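Local coordinates for N-acetyltransferase domain-containing protein (Pyrococcus horikoshii, PDB 1WWZ) that binds acetyl-coenzyme A and, as a member of the GNAT family, probably transfers its acetyl group to an acceptor that is not yet known, at residues A[19-24]-A[64-69]; A[76-81]-A[121-125]; A[136-142]-A[152-156]. One frame throughout, in Å; residues are numbered along the deposited sequence.

Contact 1 of 3, residues A[19-24]-A[64-69]; sequences ELIDVY and DKIVGF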
loop_
_atom_site.group_PDB
_atom_site.type_symbol
_atom_site.label_atom_id
_atom_site.label_comp_id
_atom_site.label_asym_id
_atom_site.label_seq_id
_atom_site.Cartn_x
_atom_site.Cartn_y
_atom_site.Cartn_z
ATOM N N GLU A 19 -1.029 -24.702 4.272
ATOM C CA GLU A 19 -1.942 -23.625 3.904
ATOM C C GLU A 19 -1.442 -22.880 2.674
ATOM O O GLU A 19 -2.219 -22.544 1.780
ATOM C CB GLU A 19 -2.091 -22.620 5.049
ATOM C CG GLU A 19 -2.812 -23.138 6.274
ATOM C CD GLU A 19 -2.979 -22.058 7.326
ATOM O OE1 GLU A 19 -3.582 -21.010 7.007
ATOM O OE2 GLU A 19 -2.508 -22.254 8.466
ATOM N N LEU A 20 -0.140 -22.609 2.638
ATOM C CA LEU A 20 0.438 -21.899 1.507
ATOM C C LEU A 20 0.277 -22.726 0.241
ATOM O O LEU A 20 -0.010 -22.191 -0.830
ATOM C CB LEU A 20 1.920 -21.600 1.762
ATOM C CG LEU A 20 2.192 -20.550 2.846
ATOM C CD1 LEU A 20 3.673 -20.503 3.151
ATOM C CD2 LEU A 20 1.695 -19.183 2.388
ATOM N N ILE A 21 0.456 -24.035 0.366
ATOM C CA ILE A 21 0.311 -24.910 -0.785
ATOM C C ILE A 21 -1.123 -24.854 -1.309
ATOM O O ILE A 21 -1.339 -24.736 -2.515
ATOM C CB ILE A 21 0.696 -26.363 -0.430
ATOM C CG1 ILE A 21 2.195 -26.426 -0.114
ATOM C CG2 ILE A 21 0.357 -27.291 -1.586
ATOM C CD1 ILE A 21 2.691 -27.801 0.299
ATOM N N ASP A 22 -2.100 -24.920 -0.407
ATOM C CA ASP A 22 -3.508 -24.858 -0.809
ATOM C C ASP A 22 -3.792 -23.557 -1.564
ATOM O O ASP A 22 -4.433 -23.562 -2.617
ATOM C CB ASP A 22 -4.437 -24.942 0.412
ATOM C CG ASP A 22 -4.315 -26.257 1.163
ATOM O OD1 ASP A 22 -3.804 -27.241 0.586
ATOM O OD2 ASP A 22 -4.747 -26.310 2.335
ATOM N N VAL A 23 -3.315 -22.443 -1.017
ATOM C CA VAL A 23 -3.508 -21.138 -1.642
ATOM C C VAL A 23 -2.854 -21.123 -3.018
ATOM O O VAL A 23 -3.433 -20.647 -3.996
ATOM C CB VAL A 23 -2.884 -20.009 -0.780
ATOM C CG1 VAL A 23 -2.837 -18.706 -1.572
ATOM C CG2 VAL A 23 -3.692 -19.824 0.494
ATOM N N TYR A 24 -1.637 -21.649 -3.081
ATOM C CA TYR A 24 -0.884 -21.706 -4.323
ATOM C C TYR A 24 -1.624 -22.537 -5.373
ATOM O O TYR A 24 -1.819 -22.092 -6.503
ATOM C CB TYR A 24 0.493 -22.313 -4.048
ATOM C CG TYR A 24 1.391 -22.423 -5.257
ATOM C CD1 TYR A 24 2.428 -21.513 -5.469
ATOM C CD2 TYR A 24 1.226 -23.460 -6.174
ATOM C CE1 TYR A 24 3.281 -21.642 -6.563
ATOM C CE2 TYR A 24 2.068 -23.596 -7.265
ATOM C CZ TYR A 24 3.094 -22.686 -7.456
ATOM O OH TYR A 24 3.937 -22.836 -8.529
ATOM N N ASP A 64 -8.129 -16.767 10.617
ATOM C CA ASP A 64 -6.968 -17.586 10.947
ATOM C C ASP A 64 -6.393 -18.281 9.718
ATOM O O ASP A 64 -5.434 -19.049 9.826
ATOM C CB ASP A 64 -7.348 -18.637 11.992
ATOM C CG ASP A 64 -7.862 -18.020 13.279
ATOM O OD1 ASP A 64 -7.068 -17.355 13.980
ATOM O OD2 ASP A 64 -9.061 -18.196 13.587
ATOM N N LYS A 65 -6.969 -18.010 8.550
ATOM C CA LYS A 65 -6.505 -18.644 7.320
ATOM C C LYS A 65 -5.752 -17.706 6.393
ATOM O O LYS A 65 -6.100 -16.532 6.250
ATOM C CB LYS A 65 -7.682 -19.255 6.548
ATOM C CG LYS A 65 -8.657 -18.236 5.968
ATOM C CD LYS A 65 -9.766 -18.909 5.158
ATOM C CE LYS A 65 -9.440 -18.957 3.664
ATOM N NZ LYS A 65 -9.732 -20.287 3.047
ATOM N N ILE A 66 -4.711 -18.244 5.769
ATOM C CA ILE A 66 -3.913 -17.492 4.815
ATOM C C ILE A 66 -4.686 -17.570 3.504
ATOM O O ILE A 66 -5.093 -18.655 3.089
ATOM C CB ILE A 66 -2.531 -18.138 4.625
ATOM C CG1 ILE A 66 -1.728 -18.027 5.923
ATOM C CG2 ILE A 66 -1.808 -17.486 3.456
ATOM C CD1 ILE A 66 -0.366 -18.694 5.862
ATOM N N VAL A 67 -4.904 -16.429 2.858
ATOM C CA VAL A 67 -5.648 -16.419 1.605
ATOM C C VAL A 67 -4.792 -15.952 0.439
ATOM O O VAL A 67 -5.245 -15.929 -0.702
ATOM C CB VAL A 67 -6.895 -15.513 1.697
ATOM C CG1 VAL A 67 -7.776 -15.964 2.852
ATOM C CG2 VAL A 67 -6.481 -14.066 1.867
ATOM N N GLY A 68 -3.553 -15.577 0.735
ATOM C CA GLY A 68 -2.658 -15.120 -0.309
ATOM C C GLY A 68 -1.285 -14.825 0.259
ATOM O O GLY A 68 -1.133 -14.695 1.472
ATOM N N PHE A 69 -0.280 -14.742 -0.604
ATOM C CA PHE A 69 1.060 -14.437 -0.134
ATOM C C PHE A 69 1.954 -13.921 -1.240
ATOM O O PHE A 69 1.657 -14.072 -2.426
ATOM C CB PHE A 69 1.689 -15.664 0.566
ATOM C CG PHE A 69 2.035 -16.807 -0.354
ATOM C CD1 PHE A 69 3.312 -16.921 -0.896
ATOM C CD2 PHE A 69 1.100 -17.803 -0.636
ATOM C CE1 PHE A 69 3.659 -18.013 -1.699
ATOM C CE2 PHE A 69 1.434 -18.900 -1.438
ATOM C CZ PHE A 69 2.715 -19.005 -1.970
#
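Phe69, Val23 and Ile66 give up the most surface where helix 14-27 lies across the start of strand 65-78, the two short axes 8.0 Å apart and crossing at -53°. The Phe69 ring takes Leu20 over one face: Leu20 CD2 sits 3.8 Å from the ring centroid, a CH-pi contact. Tyr24 joins it with its ring edge, Tyr24 CD1 lying 4.3 Å from Phe69 CZ, while its hydroxyl bonds to the backbone of Gly35. The CA-to-CB bond of Val23 is directed toward the strand; Val23 CG2 lies 3.2 Å from Ile66 O and Val23 CG1 3.8 Å from Gly68 CA, beside the classic beta bulge that Val67 and Gly68 form opposite Ala60. Ile66 fills the space between Val23 and Leu20. Toward the start of the strand, Ile66 N donates to Glu19 OE1 at 3.2 Å. The chemistry is thus that of a mainly apolar helix-on-sheet interface in which one carboxylate satisfies a strand amide.

Contact 2 of 3, residues A[76-81]-A[121-125]; sequences WFSKYE and IELWV. With ACO (acetyl coenzyme *a), chain C.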
loop_
_atom_site.group_PDB
_atom_site.type_symbol
_atom_site.label_atom_id
_atom_site.label_comp_id
_atom_site.label_asym_id
_atom_site.label_seq_id
_atom_site.Cartn_x
_atom_site.Cartn_y
_atom_site.Cartn_z
ATOM N N TRP A 76 18.602 -10.211 -4.169
ATOM C CA TRP A 76 18.626 -11.005 -5.389
ATOM C C TRP A 76 19.608 -10.479 -6.429
ATOM O O TRP A 76 19.563 -9.312 -6.815
ATOM C CB TRP A 76 17.226 -11.055 -6.005
ATOM C CG TRP A 76 17.129 -12.026 -7.127
ATOM C CD1 TRP A 76 17.004 -11.741 -8.457
ATOM C CD2 TRP A 76 17.170 -13.454 -7.022
ATOM N NE1 TRP A 76 16.967 -12.906 -9.188
ATOM C CE2 TRP A 76 17.068 -13.972 -8.330
ATOM C CE3 TRP A 76 17.288 -14.345 -5.947
ATOM C CZ2 TRP A 76 17.076 -15.348 -8.596
ATOM C CZ3 TRP A 76 17.297 -15.716 -6.211
ATOM C CH2 TRP A 76 17.192 -16.197 -7.527
ATOM N N PHE A 77 20.499 -11.341 -6.899
ATOM C CA PHE A 77 21.437 -10.883 -7.900
ATOM C C PHE A 77 20.871 -11.113 -9.293
ATOM O O PHE A 77 20.426 -12.210 -9.624
ATOM C CB PHE A 77 22.781 -11.589 -7.778
ATOM C CG PHE A 77 23.857 -10.933 -8.583
ATOM C CD1 PHE A 77 24.601 -9.887 -8.048
ATOM C CD2 PHE A 77 24.069 -11.300 -9.905
ATOM C CE1 PHE A 77 25.538 -9.212 -8.825
ATOM C CE2 PHE A 77 25.005 -10.627 -10.690
ATOM C CZ PHE A 77 25.737 -9.583 -10.147
ATOM N N SER A 78 20.884 -10.062 -10.104
ATOM C CA SER A 78 20.378 -10.152 -11.467
ATOM C C SER A 78 21.511 -9.998 -12.469
ATOM O O SER A 78 22.208 -8.985 -12.476
ATOM C CB SER A 78 19.335 -9.066 -11.722
ATOM O OG SER A 78 19.048 -8.981 -13.110
ATOM N N LYS A 79 21.684 -11.007 -13.315
ATOM C CA LYS A 79 22.727 -10.981 -14.333
ATOM C C LYS A 79 22.395 -9.916 -15.369
ATOM O O LYS A 79 23.281 -9.397 -16.043
ATOM C CB LYS A 79 22.837 -12.349 -15.009
ATOM C CG LYS A 79 23.107 -13.496 -14.038
ATOM C CD LYS A 79 23.177 -14.839 -14.760
ATOM C CE LYS A 79 24.371 -14.908 -15.696
ATOM N NZ LYS A 79 25.641 -14.793 -14.935
ATOM N N TYR A 80 21.112 -9.586 -15.484
ATOM C CA TYR A 80 20.667 -8.581 -16.441
ATOM C C TYR A 80 20.988 -7.169 -15.952
ATOM O O TYR A 80 21.376 -6.309 -16.741
ATOM C CB TYR A 80 19.167 -8.738 -16.683
ATOM C CG TYR A 80 18.803 -10.118 -17.168
ATOM C CD1 TYR A 80 19.047 -10.503 -18.487
ATOM C CD2 TYR A 80 18.256 -11.056 -16.295
ATOM C CE1 TYR A 80 18.751 -11.794 -18.924
ATOM C CE2 TYR A 80 17.959 -12.341 -16.717
ATOM C CZ TYR A 80 18.208 -12.707 -18.031
ATOM O OH TYR A 80 17.909 -13.981 -18.444
ATOM N N GLU A 81 20.838 -6.934 -14.652
ATOM C CA GLU A 81 21.136 -5.624 -14.077
ATOM C C GLU A 81 22.588 -5.604 -13.604
ATOM O O GLU A 81 23.125 -4.558 -13.239
ATOM C CB GLU A 81 20.213 -5.331 -12.891
ATOM C CG GLU A 81 18.729 -5.365 -13.220
ATOM C CD GLU A 81 18.347 -4.391 -14.319
ATOM O OE1 GLU A 81 18.726 -3.206 -14.223
ATOM O OE2 GLU A 81 17.664 -4.808 -15.276
ATOM N N ILE A 121 13.406 -3.434 -8.685
ATOM C CA ILE A 121 12.704 -4.672 -8.364
ATOM C C ILE A 121 12.483 -5.432 -9.665
ATOM O O ILE A 121 11.944 -4.894 -10.631
ATOM C CB ILE A 121 11.345 -4.408 -7.688
ATOM C CG1 ILE A 121 11.561 -3.629 -6.387
ATOM C CG2 ILE A 121 10.647 -5.741 -7.382
ATOM C CD1 ILE A 121 10.280 -3.195 -5.709
ATOM N N GLU A 122 12.911 -6.689 -9.679
ATOM C CA GLU A 122 12.805 -7.534 -10.863
ATOM C C GLU A 122 11.886 -8.733 -10.633
ATOM O O GLU A 122 11.760 -9.225 -9.511
ATOM C CB GLU A 122 14.212 -8.008 -11.246
ATOM C CG GLU A 122 14.303 -8.957 -12.427
ATOM C CD GLU A 122 15.736 -9.398 -12.674
ATOM O OE1 GLU A 122 16.478 -8.690 -13.390
ATOM O OE2 GLU A 122 16.132 -10.449 -12.128
ATOM N N LEU A 123 11.237 -9.192 -11.699
ATOM C CA LEU A 123 10.352 -10.348 -11.607
ATOM C C LEU A 123 10.148 -10.984 -12.972
ATOM O O LEU A 123 10.390 -10.360 -14.006
ATOM C CB LEU A 123 8.988 -9.943 -11.022
ATOM C CG LEU A 123 8.135 -8.976 -11.857
ATOM C CD1 LEU A 123 7.383 -9.754 -12.940
ATOM C CD2 LEU A 123 7.134 -8.255 -10.959
ATOM N N TRP A 124 9.721 -12.242 -12.959
ATOM C CA TRP A 124 9.434 -12.978 -14.179
ATOM C C TRP A 124 7.991 -13.447 -14.080
ATOM O O TRP A 124 7.559 -13.952 -13.039
ATOM C CB TRP A 124 10.361 -14.187 -14.334
ATOM C CG TRP A 124 11.779 -13.832 -14.649
ATOM C CD1 TRP A 124 12.782 -13.568 -13.757
ATOM C CD2 TRP A 124 12.361 -13.716 -15.953
ATOM N NE1 TRP A 124 13.953 -13.306 -14.428
ATOM C CE2 TRP A 124 13.723 -13.391 -15.776
ATOM C CE3 TRP A 124 11.862 -13.863 -17.256
ATOM C CZ2 TRP A 124 14.596 -13.203 -16.856
ATOM C CZ3 TRP A 124 12.730 -13.677 -18.330
ATOM C CH2 TRP A 124 14.083 -13.353 -18.121
ATOM N N VAL A 125 7.244 -13.268 -15.161
ATOM C CA VAL A 125 5.845 -13.659 -15.186
ATOM C C VAL A 125 5.534 -14.380 -16.493
ATOM O O VAL A 125 6.155 -14.109 -17.522
ATOM C CB VAL A 125 4.935 -12.410 -15.023
ATOM C CG1 VAL A 125 5.287 -11.366 -16.071
ATOM C CG2 VAL A 125 3.474 -12.805 -15.125
HETATM N N1A ACO C . -7.402 -9.161 -15.682
HETATM C C2A ACO C . -7.192 -7.844 -15.722
HETATM N N3A ACO C . -6.651 -7.080 -14.728
HETATM C C4A ACO C . -6.313 -7.826 -13.587
HETATM C C5A ACO C . -6.506 -9.188 -13.464
HETATM C C6A ACO C . -7.095 -9.886 -14.597
HETATM N N6A ACO C . -7.338 -11.200 -14.571
HETATM N N7A ACO C . -6.082 -9.623 -12.214
HETATM C C8A ACO C . -5.644 -8.541 -11.630
HETATM N N9A ACO C . -5.747 -7.392 -12.408
HETATM C C1B ACO C . -5.372 -6.024 -12.094
HETATM C C2B ACO C . -6.555 -5.049 -11.965
HETATM O O2B ACO C . -6.057 -3.738 -12.300
HETATM C C3B ACO C . -7.007 -5.269 -10.496
HETATM O O3B ACO C . -7.643 -4.045 -10.078
HETATM P P3B ACO C . -9.212 -3.704 -10.168
HETATM O O7A ACO C . -9.502 -3.741 -11.638
HETATM O O8A ACO C . -9.342 -2.367 -9.610
HETATM O O9A ACO C . -9.919 -4.747 -9.391
HETATM C C4B ACO C . -5.697 -5.464 -9.779
HETATM O O4B ACO C . -4.780 -5.889 -10.827
HETATM C C5B ACO C . -5.662 -6.600 -8.780
HETATM O O5B ACO C . -6.781 -6.644 -7.911
HETATM P P1A ACO C . -6.751 -7.659 -6.688
HETATM O O1A ACO C . -8.138 -7.977 -6.350
HETATM O O2A ACO C . -5.890 -7.054 -5.597
HETATM O O3A ACO C . -6.149 -8.988 -7.437
HETATM P P2A ACO C . -5.844 -10.366 -6.804
HETATM O O4A ACO C . -6.627 -11.313 -7.622
HETATM O O5A ACO C . -6.152 -10.271 -5.352
HETATM O O6A ACO C . -4.317 -10.609 -6.983
HETATM C CBP ACO C . -2.871 -12.018 -8.455
HETATM C CCP ACO C . -3.620 -10.716 -8.302
HETATM C CDP ACO C . -2.110 -11.936 -9.821
HETATM C CEP ACO C . -1.892 -12.206 -7.275
HETATM C CAP ACO C . -3.930 -13.187 -8.450
HETATM O OAP ACO C . -4.807 -13.026 -9.562
HETATM C C9P ACO C . -3.348 -14.621 -8.547
HETATM O O9P ACO C . -3.090 -15.276 -7.545
HETATM N N8P ACO C . -3.129 -15.109 -9.810
HETATM C C7P ACO C . -2.570 -16.453 -10.100
HETATM C C6P ACO C . -1.067 -16.591 -9.783
HETATM C C5P ACO C . -0.218 -15.625 -10.572
HETATM O O5P ACO C . -0.386 -15.476 -11.810
HETATM N N4P ACO C . 0.726 -14.941 -9.943
HETATM C C3P ACO C . 1.732 -13.954 -10.348
HETATM C C2P ACO C . 2.883 -14.782 -10.924
HETATM S S1P ACO C . 4.235 -13.579 -11.416
HETATM C C ACO C . 5.148 -13.684 -10.192
HETATM O O ACO C . 5.005 -14.423 -9.111
HETATM C CH3 ACO C . 6.568 -12.910 -9.869
#
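This is a side-chain contact across one face of the GNAT sheet, between the end of strand 65-78 with the turn after it and strand 120-126. The two strands are not neighbours: strand 83-93 runs between them, and the nearest CA atoms, those of Ser78 and Glu122, are still 8.0 Å apart. Glu122 bridges that gap with an extended side chain and is the residue most covered here. Its carboxylate accepts from the Ser78 hydroxyl and also forms a salt bridge with Arg152 of the next strand, which in turn pairs with Glu81. That shared arginine explains how two acids can approach, Glu81 OE2 and Glu122 OE1 being 4.5 Å apart. Ser78 does double duty, because its OG also accepts from Glu81 N at 3.1 Å, an ST motif that fastens the turn. Further along, Tyr80 leans obliquely against the edge of the Trp124 indole, with Tyr80 CE2 3.5 Å from Trp124 CZ2. Strand 121-125 also reaches the cofactor: the Leu123 side chain and the Trp124 carbonyl lie beside the acetyl methyl, Trp124 O being 3.5 Å from ACO CH3, and Val125 CB is 3.9 Å from the thioester sulfur S1P. Back at the polar centre, the hydrogen bond from Ser78 OG to Glu122 OE1 measures just 2.6 Å.

Contact 3 of 3, residues A[136-142]-A[152-156]; sequences YEKFGFK and RMIKR. With ACO (acetyl coenzyme *a), chain C.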
loop_
_atom_site.group_PDB
_atom_site.type_symbol
_atom_site.label_atom_id
_atom_site.label_comp_id
_atom_site.label_asym_id
_atom_site.label_seq_id
_atom_site.Cartn_x
_atom_site.Cartn_y
_atom_site.Cartn_z
ATOM N N TYR A 136 1.041 -5.411 -12.508
ATOM C CA TYR A 136 2.407 -4.915 -12.370
ATOM C C TYR A 136 2.645 -3.582 -13.091
ATOM O O TYR A 136 3.311 -2.693 -12.556
ATOM C CB TYR A 136 3.415 -5.952 -12.879
ATOM C CG TYR A 136 3.490 -7.216 -12.042
ATOM C CD1 TYR A 136 3.518 -7.153 -10.646
ATOM C CD2 TYR A 136 3.576 -8.468 -12.647
ATOM C CE1 TYR A 136 3.632 -8.315 -9.874
ATOM C CE2 TYR A 136 3.692 -9.632 -11.886
ATOM C CZ TYR A 136 3.720 -9.547 -10.501
ATOM O OH TYR A 136 3.849 -10.694 -9.747
ATOM N N GLU A 137 2.109 -3.443 -14.301
ATOM C CA GLU A 137 2.297 -2.208 -15.059
ATOM C C GLU A 137 1.627 -1.020 -14.369
ATOM O O GLU A 137 2.124 0.105 -14.426
ATOM C CB GLU A 137 1.759 -2.364 -16.486
ATOM C CG GLU A 137 2.431 -3.477 -17.275
ATOM C CD GLU A 137 2.072 -3.456 -18.750
ATOM O OE1 GLU A 137 0.874 -3.309 -19.070
ATOM O OE2 GLU A 137 2.987 -3.593 -19.588
ATOM N N LYS A 138 0.503 -1.276 -13.711
ATOM C CA LYS A 138 -0.214 -0.225 -12.997
ATOM C C LYS A 138 0.628 0.306 -11.848
ATOM O O LYS A 138 0.423 1.425 -11.373
ATOM C CB LYS A 138 -1.533 -0.768 -12.458
ATOM C CG LYS A 138 -2.568 -0.952 -13.537
ATOM C CD LYS A 138 -3.737 -1.775 -13.051
ATOM C CE LYS A 138 -4.921 -1.581 -13.976
ATOM N NZ LYS A 138 -6.162 -1.493 -13.157
ATOM N N PHE A 139 1.577 -0.508 -11.400
ATOM C CA PHE A 139 2.447 -0.118 -10.307
ATOM C C PHE A 139 3.830 0.314 -10.767
ATOM O O PHE A 139 4.754 0.423 -9.964
ATOM C CB PHE A 139 2.540 -1.253 -9.289
ATOM C CG PHE A 139 1.391 -1.276 -8.330
ATOM C CD1 PHE A 139 1.464 -0.585 -7.124
ATOM C CD2 PHE A 139 0.205 -1.924 -8.661
ATOM C CE1 PHE A 139 0.373 -0.535 -6.260
ATOM C CE2 PHE A 139 -0.894 -1.880 -7.804
ATOM C CZ PHE A 139 -0.810 -1.184 -6.601
ATOM N N GLY A 140 3.971 0.558 -12.064
ATOM C CA GLY A 140 5.245 1.021 -12.578
ATOM C C GLY A 140 6.197 0.011 -13.182
ATOM O O GLY A 140 7.270 0.398 -13.642
ATOM N N PHE A 141 5.838 -1.269 -13.175
ATOM C CA PHE A 141 6.710 -2.285 -13.754
ATOM C C PHE A 141 6.635 -2.208 -15.273
ATOM O O PHE A 141 5.579 -1.920 -15.836
ATOM C CB PHE A 141 6.292 -3.686 -13.290
ATOM C CG PHE A 141 6.760 -4.034 -11.904
ATOM C CD1 PHE A 141 7.978 -4.679 -11.709
ATOM C CD2 PHE A 141 5.988 -3.710 -10.792
ATOM C CE1 PHE A 141 8.422 -4.997 -10.430
ATOM C CE2 PHE A 141 6.423 -4.025 -9.501
ATOM C CZ PHE A 141 7.644 -4.671 -9.322
ATOM N N LYS A 142 7.763 -2.461 -15.928
ATOM C CA LYS A 142 7.831 -2.434 -17.383
ATOM C C LYS A 142 8.458 -3.726 -17.898
ATOM O O LYS A 142 9.363 -4.279 -17.272
ATOM C CB LYS A 142 8.670 -1.237 -17.851
ATOM C CG LYS A 142 8.121 0.120 -17.437
ATOM C CD LYS A 142 9.039 1.243 -17.899
ATOM C CE LYS A 142 8.484 2.605 -17.510
ATOM N NZ LYS A 142 7.132 2.829 -18.096
ATOM N N ARG A 152 10.318 -10.845 -18.415
ATOM C CA ARG A 152 10.972 -10.162 -17.302
ATOM C C ARG A 152 10.467 -8.731 -17.182
ATOM O O ARG A 152 10.400 -7.994 -18.171
ATOM C CB ARG A 152 12.498 -10.150 -17.476
ATOM C CG ARG A 152 13.257 -9.591 -16.261
ATOM C CD ARG A 152 14.783 -9.695 -16.429
ATOM N NE ARG A 152 15.318 -8.735 -17.393
ATOM C CZ ARG A 152 15.886 -7.572 -17.069
ATOM N NH1 ARG A 152 16.008 -7.210 -15.795
ATOM N NH2 ARG A 152 16.317 -6.759 -18.026
ATOM N N MET A 153 10.097 -8.347 -15.967
ATOM C CA MET A 153 9.611 -7.001 -15.711
ATOM C C MET A 153 10.464 -6.357 -14.638
ATOM O O MET A 153 10.976 -7.034 -13.745
ATOM C CB MET A 153 8.144 -7.030 -15.285
ATOM C CG MET A 153 7.239 -7.595 -16.367
ATOM S SD MET A 153 5.491 -7.487 -15.995
ATOM C CE MET A 153 5.182 -5.745 -16.359
ATOM N N ILE A 154 10.611 -5.043 -14.723
ATOM C CA ILE A 154 11.438 -4.330 -13.768
ATOM C C ILE A 154 10.808 -2.999 -13.375
ATOM O O ILE A 154 10.086 -2.387 -14.164
ATOM C CB ILE A 154 12.840 -4.072 -14.380
ATOM C CG1 ILE A 154 13.859 -3.790 -13.283
ATOM C CG2 ILE A 154 12.780 -2.921 -15.371
ATOM C CD1 ILE A 154 14.496 -5.048 -12.736
ATOM N N LYS A 155 11.066 -2.576 -12.143
ATOM C CA LYS A 155 10.644 -1.283 -11.638
ATOM C C LYS A 155 11.818 -0.537 -11.007
ATOM O O LYS A 155 12.517 -1.022 -10.126
ATOM C CB LYS A 155 9.530 -1.504 -10.612
ATOM C CG LYS A 155 8.993 -0.194 -10.026
ATOM C CD LYS A 155 7.862 -0.402 -9.017
ATOM C CE LYS A 155 7.427 0.908 -8.345
ATOM N NZ LYS A 155 6.907 1.833 -9.344
ATOM N N ARG A 156 12.053 0.683 -11.519
ATOM C CA ARG A 156 13.190 1.444 -11.026
ATOM C C ARG A 156 12.736 2.631 -10.175
ATOM O O ARG A 156 11.659 3.188 -10.357
ATOM C CB ARG A 156 13.984 1.943 -12.239
ATOM C CG ARG A 156 14.506 0.803 -13.121
ATOM C CD ARG A 156 15.423 1.326 -14.235
ATOM N NE ARG A 156 15.643 0.305 -15.264
ATOM C CZ ARG A 156 16.519 -0.677 -14.982
ATOM N NH1 ARG A 156 17.113 -0.717 -13.801
ATOM N NH2 ARG A 156 16.820 -1.584 -15.915
HETATM N N1A ACO C . -7.402 -9.161 -15.682
HETATM C C2A ACO C . -7.192 -7.844 -15.722
HETATM N N3A ACO C . -6.651 -7.080 -14.728
HETATM C C4A ACO C . -6.313 -7.826 -13.587
HETATM C C5A ACO C . -6.506 -9.188 -13.464
HETATM C C6A ACO C . -7.095 -9.886 -14.597
HETATM N N6A ACO C . -7.338 -11.200 -14.571
HETATM N N7A ACO C . -6.082 -9.623 -12.214
HETATM C C8A ACO C . -5.644 -8.541 -11.630
HETATM N N9A ACO C . -5.747 -7.392 -12.408
HETATM C C1B ACO C . -5.372 -6.024 -12.094
HETATM C C2B ACO C . -6.555 -5.049 -11.965
HETATM O O2B ACO C . -6.057 -3.738 -12.300
HETATM C C3B ACO C . -7.007 -5.269 -10.496
HETATM O O3B ACO C . -7.643 -4.045 -10.078
HETATM P P3B ACO C . -9.212 -3.704 -10.168
HETATM O O7A ACO C . -9.502 -3.741 -11.638
HETATM O O8A ACO C . -9.342 -2.367 -9.610
HETATM O O9A ACO C . -9.919 -4.747 -9.391
HETATM C C4B ACO C . -5.697 -5.464 -9.779
HETATM O O4B ACO C . -4.780 -5.889 -10.827
HETATM C C5B ACO C . -5.662 -6.600 -8.780
HETATM O O5B ACO C . -6.781 -6.644 -7.911
HETATM P P1A ACO C . -6.751 -7.659 -6.688
HETATM O O1A ACO C . -8.138 -7.977 -6.350
HETATM O O2A ACO C . -5.890 -7.054 -5.597
HETATM O O3A ACO C . -6.149 -8.988 -7.437
HETATM P P2A ACO C . -5.844 -10.366 -6.804
HETATM O O4A ACO C . -6.627 -11.313 -7.622
HETATM O O5A ACO C . -6.152 -10.271 -5.352
HETATM O O6A ACO C . -4.317 -10.609 -6.983
HETATM C CBP ACO C . -2.871 -12.018 -8.455
HETATM C CCP ACO C . -3.620 -10.716 -8.302
HETATM C CDP ACO C . -2.110 -11.936 -9.821
HETATM C CEP ACO C . -1.892 -12.206 -7.275
HETATM C CAP ACO C . -3.930 -13.187 -8.450
HETATM O OAP ACO C . -4.807 -13.026 -9.562
HETATM C C9P ACO C . -3.348 -14.621 -8.547
HETATM O O9P ACO C . -3.090 -15.276 -7.545
HETATM N N8P ACO C . -3.129 -15.109 -9.810
HETATM C C7P ACO C . -2.570 -16.453 -10.100
HETATM C C6P ACO C . -1.067 -16.591 -9.783
HETATM C C5P ACO C . -0.218 -15.625 -10.572
HETATM O O5P ACO C . -0.386 -15.476 -11.810
HETATM N N4P ACO C . 0.726 -14.941 -9.943
HETATM C C3P ACO C . 1.732 -13.954 -10.348
HETATM C C2P ACO C . 2.883 -14.782 -10.924
HETATM S S1P ACO C . 4.235 -13.579 -11.416
HETATM C C ACO C . 5.148 -13.684 -10.192
HETATM O O ACO C . 5.005 -14.423 -9.111
HETATM C CH3 ACO C . 6.568 -12.910 -9.869
HETATM O O HOH W 1 10.239 1.755 -13.454
#
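Two backbone hydrogen bonds pair Lys142 with Ile154 as an antiparallel hydrogen-bonded pair: Lys142 N gives to Ile154 O and Ile154 N to Lys142 O, both at 2.9 Å. Just before, helix 130-138 ends in a Schellman motif, in which Phe141 N returns to Tyr136 O and Gly140 N to Glu137 O, each at 3.0 Å. Gly140, at positive phi, makes that turn. The carbonyl of Phe139 accepts from Lys155, with Lys155 NZ 2.6 Å from Phe139 O; the same ammonium forms a salt bridge with a phosphate oxygen of another bound acetyl-CoA. A water links Gly140 O (3.3 Å) to Arg156 N (2.9 Å). Lys138 NZ donates to the ribose oxygen O2B of the cofactor at a very short 2.4 Å, and Tyr136 OH lies 3.3 Å from its acetyl carbon C. Lys155 CB makes a CH-pi contact over the face of the Phe141 ring, Met153 SD an oblique Met-aromatic contact with Tyr136, and Met153 CE packs 3.9 Å from both Tyr136 CB and Phe141 CB. Strand 150-156 lies between strand 142-147 and strand 120-126, to which Met153 and Lys155 bond through Leu123 and Ile121, while Phe139 reaches across to helix 102-115.

In the fold
All three contacts reach the same mixed sheet and follow one another along the chain, each closing before the next opens. Contact 1 lies on the other side of the chain's centre, about 25 Å between centres from each of the others, although it shares strand 65-78 with contact 2. Contacts 2 and 3 are about 12 Å apart between centres and touch through the neighbouring strands 120-126 and 150-156: Arg152 meets Glu122, and Leu123 O lies 2.8 Å from Met153 N, probably a hydrogen bond. Both also touch acetyl-CoA. Contact 1 thus packs an early helix onto the sheet, whereas the later pair builds part of the cofactor site characteristic of GNAT proteins.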